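Local coordinates for ferric uptake regulation protein (Helicobacter pylori, PDB 2XIG) that represses iron-regulated genes as a metal-dependent transcription factor, using ferrous iron as a cofactor to bind their operators, at the interface of chains A and B and the interface of chains A and C. Residues are numbered along the deposited sequence; one frame, centred on the assembly and turned at random. Chains: chain A/B/C, Ferric uptake regulation protein.

Contact 1: the interface of chains A and B. Residues chain A 61-62, 65; chain B 9, 12-13, 16.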
# COMPACT_ATOMS: atom_id res chain seq x y z
N ILE A 61 -3.47 -21.25 -16.77
CA ILE A 61 -2.97 -20.94 -15.44
C ILE A 61 -4.03 -21.29 -14.40
O ILE A 61 -3.71 -21.62 -13.27
CB ILE A 61 -2.58 -19.45 -15.33
CG1 ILE A 61 -1.71 -19.21 -14.09
CG2 ILE A 61 -3.81 -18.56 -15.30
CD1 ILE A 61 -1.01 -17.87 -14.09
N SER A 62 -5.30 -21.23 -14.80
CA SER A 62 -6.39 -21.50 -13.87
C SER A 62 -6.35 -22.95 -13.38
O SER A 62 -6.70 -23.24 -12.24
CB SER A 62 -7.75 -21.20 -14.53
OG SER A 62 -7.91 -21.95 -15.71
N TYR A 65 -3.55 -23.14 -10.73
CA TYR A 65 -4.00 -22.61 -9.45
C TYR A 65 -4.83 -23.62 -8.69
O TYR A 65 -4.69 -23.75 -7.47
CB TYR A 65 -4.82 -21.33 -9.63
CG TYR A 65 -4.01 -20.06 -9.55
CD1 TYR A 65 -3.96 -19.31 -8.37
CD2 TYR A 65 -3.30 -19.59 -10.65
CE1 TYR A 65 -3.23 -18.14 -8.30
CE2 TYR A 65 -2.57 -18.41 -10.58
CZ TYR A 65 -2.54 -17.69 -9.40
OH TYR A 65 -1.81 -16.53 -9.34
N SER B 9 -3.93 -14.56 -15.90
CA SER B 9 -3.11 -14.55 -14.68
C SER B 9 -3.64 -13.53 -13.67
O SER B 9 -3.80 -13.82 -12.49
CB SER B 9 -1.65 -14.26 -15.00
OG SER B 9 -0.91 -14.07 -13.80
N GLU B 12 -6.78 -14.84 -12.04
CA GLU B 12 -6.52 -15.85 -11.02
C GLU B 12 -6.09 -15.20 -9.71
O GLU B 12 -6.53 -15.61 -8.63
CB GLU B 12 -5.50 -16.89 -11.49
CG GLU B 12 -6.04 -17.83 -12.55
CD GLU B 12 -7.36 -18.46 -12.14
OE1 GLU B 12 -7.45 -18.99 -11.02
OE2 GLU B 12 -8.31 -18.41 -12.94
N ARG B 13 -5.24 -14.18 -9.81
CA ARG B 13 -4.78 -13.47 -8.62
C ARG B 13 -5.95 -12.76 -7.94
O ARG B 13 -6.04 -12.70 -6.72
CB ARG B 13 -3.64 -12.49 -8.94
CG ARG B 13 -2.44 -13.16 -9.60
CD ARG B 13 -1.15 -12.35 -9.44
NE ARG B 13 -1.10 -11.18 -10.33
CZ ARG B 13 -1.34 -9.94 -9.93
NH1 ARG B 13 -1.65 -9.71 -8.66
NH2 ARG B 13 -1.28 -8.93 -10.79
N MET B 16 -8.02 -15.35 -6.06
CA MET B 16 -7.30 -15.68 -4.83
C MET B 16 -7.52 -14.60 -3.78
O MET B 16 -7.66 -14.88 -2.59
CB MET B 16 -5.81 -15.84 -5.09
CG MET B 16 -5.44 -17.08 -5.86
SD MET B 16 -5.69 -18.57 -4.87
CE MET B 16 -4.89 -18.09 -3.34
O HOH W 1 -0.71 -15.75 -11.48

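Contact 2: the interface of chains A and C. Residues chain A 100, 111, 136, 138, 140; chain C 120, 123-124, 127, 131.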
# COMPACT_ATOMS: atom_id res chain seq x y z
N ILE A 100 13.75 -14.15 4.56
CA ILE A 100 14.05 -12.74 4.37
C ILE A 100 13.64 -12.38 2.95
O ILE A 100 13.94 -13.12 2.02
CB ILE A 100 15.57 -12.50 4.52
CG1 ILE A 100 16.00 -12.73 5.97
CG2 ILE A 100 15.94 -11.09 4.05
CD1 ILE A 100 17.50 -12.92 6.15
N PHE A 111 16.54 -18.88 5.87
CA PHE A 111 17.37 -18.99 7.07
C PHE A 111 16.67 -19.80 8.14
O PHE A 111 15.44 -19.92 8.15
CB PHE A 111 17.77 -17.61 7.63
CG PHE A 111 16.63 -16.87 8.31
CD1 PHE A 111 15.74 -16.09 7.57
CD2 PHE A 111 16.47 -16.94 9.68
CE1 PHE A 111 14.71 -15.41 8.19
CE2 PHE A 111 15.44 -16.26 10.32
CZ PHE A 111 14.56 -15.49 9.57
N MET A 136 7.54 -16.41 10.18
CA MET A 136 8.44 -15.29 10.42
C MET A 136 8.98 -14.82 9.08
O MET A 136 9.58 -15.59 8.34
CB MET A 136 9.59 -15.72 11.35
CG MET A 136 10.72 -14.70 11.47
SD MET A 136 11.98 -15.26 12.65
CE MET A 136 13.30 -14.10 12.34
N MET A 138 11.13 -11.44 7.37
CA MET A 138 11.88 -10.20 7.56
C MET A 138 11.93 -9.50 6.24
O MET A 138 12.35 -10.07 5.25
CB MET A 138 13.30 -10.52 7.96
CG MET A 138 13.42 -11.65 8.93
SD MET A 138 13.82 -11.01 10.54
CE MET A 138 15.26 -12.03 10.87
N VAL A 140 13.54 -6.46 4.00
CA VAL A 140 14.84 -5.79 4.05
C VAL A 140 15.15 -5.02 2.78
O VAL A 140 14.42 -5.12 1.79
CB VAL A 140 15.99 -6.82 4.23
CG1 VAL A 140 15.74 -7.72 5.44
CG2 VAL A 140 16.16 -7.67 2.97
N GLN C 120 16.97 -10.90 15.17
CA GLN C 120 16.47 -10.75 13.81
C GLN C 120 17.39 -9.84 13.00
O GLN C 120 17.67 -10.10 11.83
CB GLN C 120 15.05 -10.20 13.81
CG GLN C 120 13.99 -11.23 14.20
CD GLN C 120 12.60 -10.62 14.36
OE1 GLN C 120 12.45 -9.42 14.57
NE2 GLN C 120 11.57 -11.46 14.26
N VAL C 123 20.75 -11.70 12.24
CA VAL C 123 20.60 -12.60 11.10
C VAL C 123 20.67 -11.84 9.78
O VAL C 123 21.42 -12.21 8.87
CB VAL C 123 19.24 -13.32 11.16
CG1 VAL C 123 18.98 -14.07 9.87
CG2 VAL C 123 19.19 -14.25 12.36
N VAL C 124 19.88 -10.78 9.66
CA VAL C 124 19.83 -9.99 8.43
C VAL C 124 21.19 -9.39 8.10
O VAL C 124 21.64 -9.43 6.95
CB VAL C 124 18.76 -8.89 8.53
CG1 VAL C 124 18.78 -8.03 7.29
CG2 VAL C 124 17.39 -9.51 8.70
N TYR C 127 23.84 -11.02 6.12
CA TYR C 127 23.71 -10.93 4.67
C TYR C 127 24.00 -9.51 4.19
O TYR C 127 23.82 -9.19 3.01
CB TYR C 127 22.32 -11.38 4.22
CG TYR C 127 22.02 -12.80 4.61
CD1 TYR C 127 22.48 -13.86 3.84
CD2 TYR C 127 21.31 -13.10 5.77
CE1 TYR C 127 22.23 -15.17 4.19
CE2 TYR C 127 21.05 -14.41 6.13
CZ TYR C 127 21.51 -15.44 5.34
OH TYR C 127 21.27 -16.75 5.69
N LEU C 131 17.41 -4.31 7.89
CA LEU C 131 16.08 -4.72 8.34
C LEU C 131 15.11 -3.54 8.35
O LEU C 131 15.30 -2.56 9.07
CB LEU C 131 16.15 -5.38 9.72
CG LEU C 131 14.82 -5.92 10.26
CD1 LEU C 131 14.23 -6.96 9.32
CD2 LEU C 131 14.99 -6.49 11.67

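Contact 1: the interface of chains A and B
The phenol hydroxyl of A:Tyr65 and the hydroxyl of B:Ser9 meet through a shared water: OH of A:Tyr65 is 2.5 Å from water 1, and OG of B:Ser9 is 2.9 Å from the same water. The water sits at the edge of the tyrosine ring, in its plane, so it does not compete with the carbon that covers one face. Over that face comes B:Glu12, whose CB lies 3.4 Å from CE2 of A:Tyr65, above the ring and toward its rim, a CH-pi contact. The two side chains slide past each other in opposite directions, and the ring and carboxylate planes are 56° apart.

B:Glu12 bends at chi2 (-51°), which turns its carboxylate across helix 61-73 of chain A, toward A:Ser62. On the way its CG packs on the CG2 branch of A:Ile61 at 3.6 Å. The carboxylate end reaches the next residue, where OE2 lies 3.3 Å from CB of A:Ser62. On helix 7-20, B:Met16, one turn on from B:Glu12, and the adjacent B:Arg13 add to the contact: CG of B:Met16 comes to CE1 of A:Tyr65 at 3.5 Å, while CG of B:Arg13 lies 3.4 Å from OH of A:Tyr65.

Helix 61-73 corresponds to the recognition helix of the Fur winged-helix domain, so this asymmetric contact would probably compete with DNA for it. Whether it forms outside the crystal the structure alone does not show. A:Ser62 does not turn its hydroxyl to the glutamate: OG sits between the backbone N and the carbonyl carbon (chi1 58°) and stays 4.5 Å from OE2 of B:Glu12.

Contact 2: the interface of chains A and C
Bends at chi2 (-106°) and chi3 (-127°) curl A:Met138 so that its thioether and methyl lie against the start of the C:Gln120 side chain. A:Met136, two residues earlier on strand 130-141, instead runs out extended, its CG anti to the backbone N (chi1 170°). Both methionines thus work on the same glutamine, crossing it at a slant. CE of A:Met138 comes 3.4 Å from CA of C:Gln120, and SD of A:Met138 is 3.6 Å from CB of C:Gln120. Farther along the glutamine, CE of A:Met136 touches CG of C:Gln120 at 3.5 Å.

Helix 114-125 of chain C rests its next turn on the sheet of chain A. C:Val123 crosses the A:Phe111 side chain at about a right angle and sets CG1 over one face of the ring, offset to the rim, 3.8 Å from CD2; the methyl of A:Met136 lies at the edge of that ring. The valines A:Val140 and C:Val124 meet tip to tip, their CG1 methyls 3.6 Å apart.

Here the dimerization domains join: an antiparallel bridge pairs A:Val140 with C:Leu131, tying strand 130-141 of one subunit to its counterpart, and the two-fold repeats every contact with the chains exchanged. Beyond the helix, CD1 of A:Ile100 sits above the plane of the C:Tyr127 ring, beside its rim, 3.8 Å from CD2 of C:Tyr127.

About 29 Å separates the C-alpha centres of contact 1 and contact 2, and the two patches share no residue or element of chain A. Contact 1 uses helix 61-73 in the DNA-binding region, whereas contact 2 uses strands 98-102, 108-111 and 130-141 of the dimerization region. The two-fold pair of chains A and C fits the homodimer expected of Fur; the A and B pairing is not an exact two-fold and probably joins such dimers in the deposited assembly of four. Since the surfaces are separate, chain A can dimerise with C while its DNA-binding helix is engaged by B, perhaps only in the crystal.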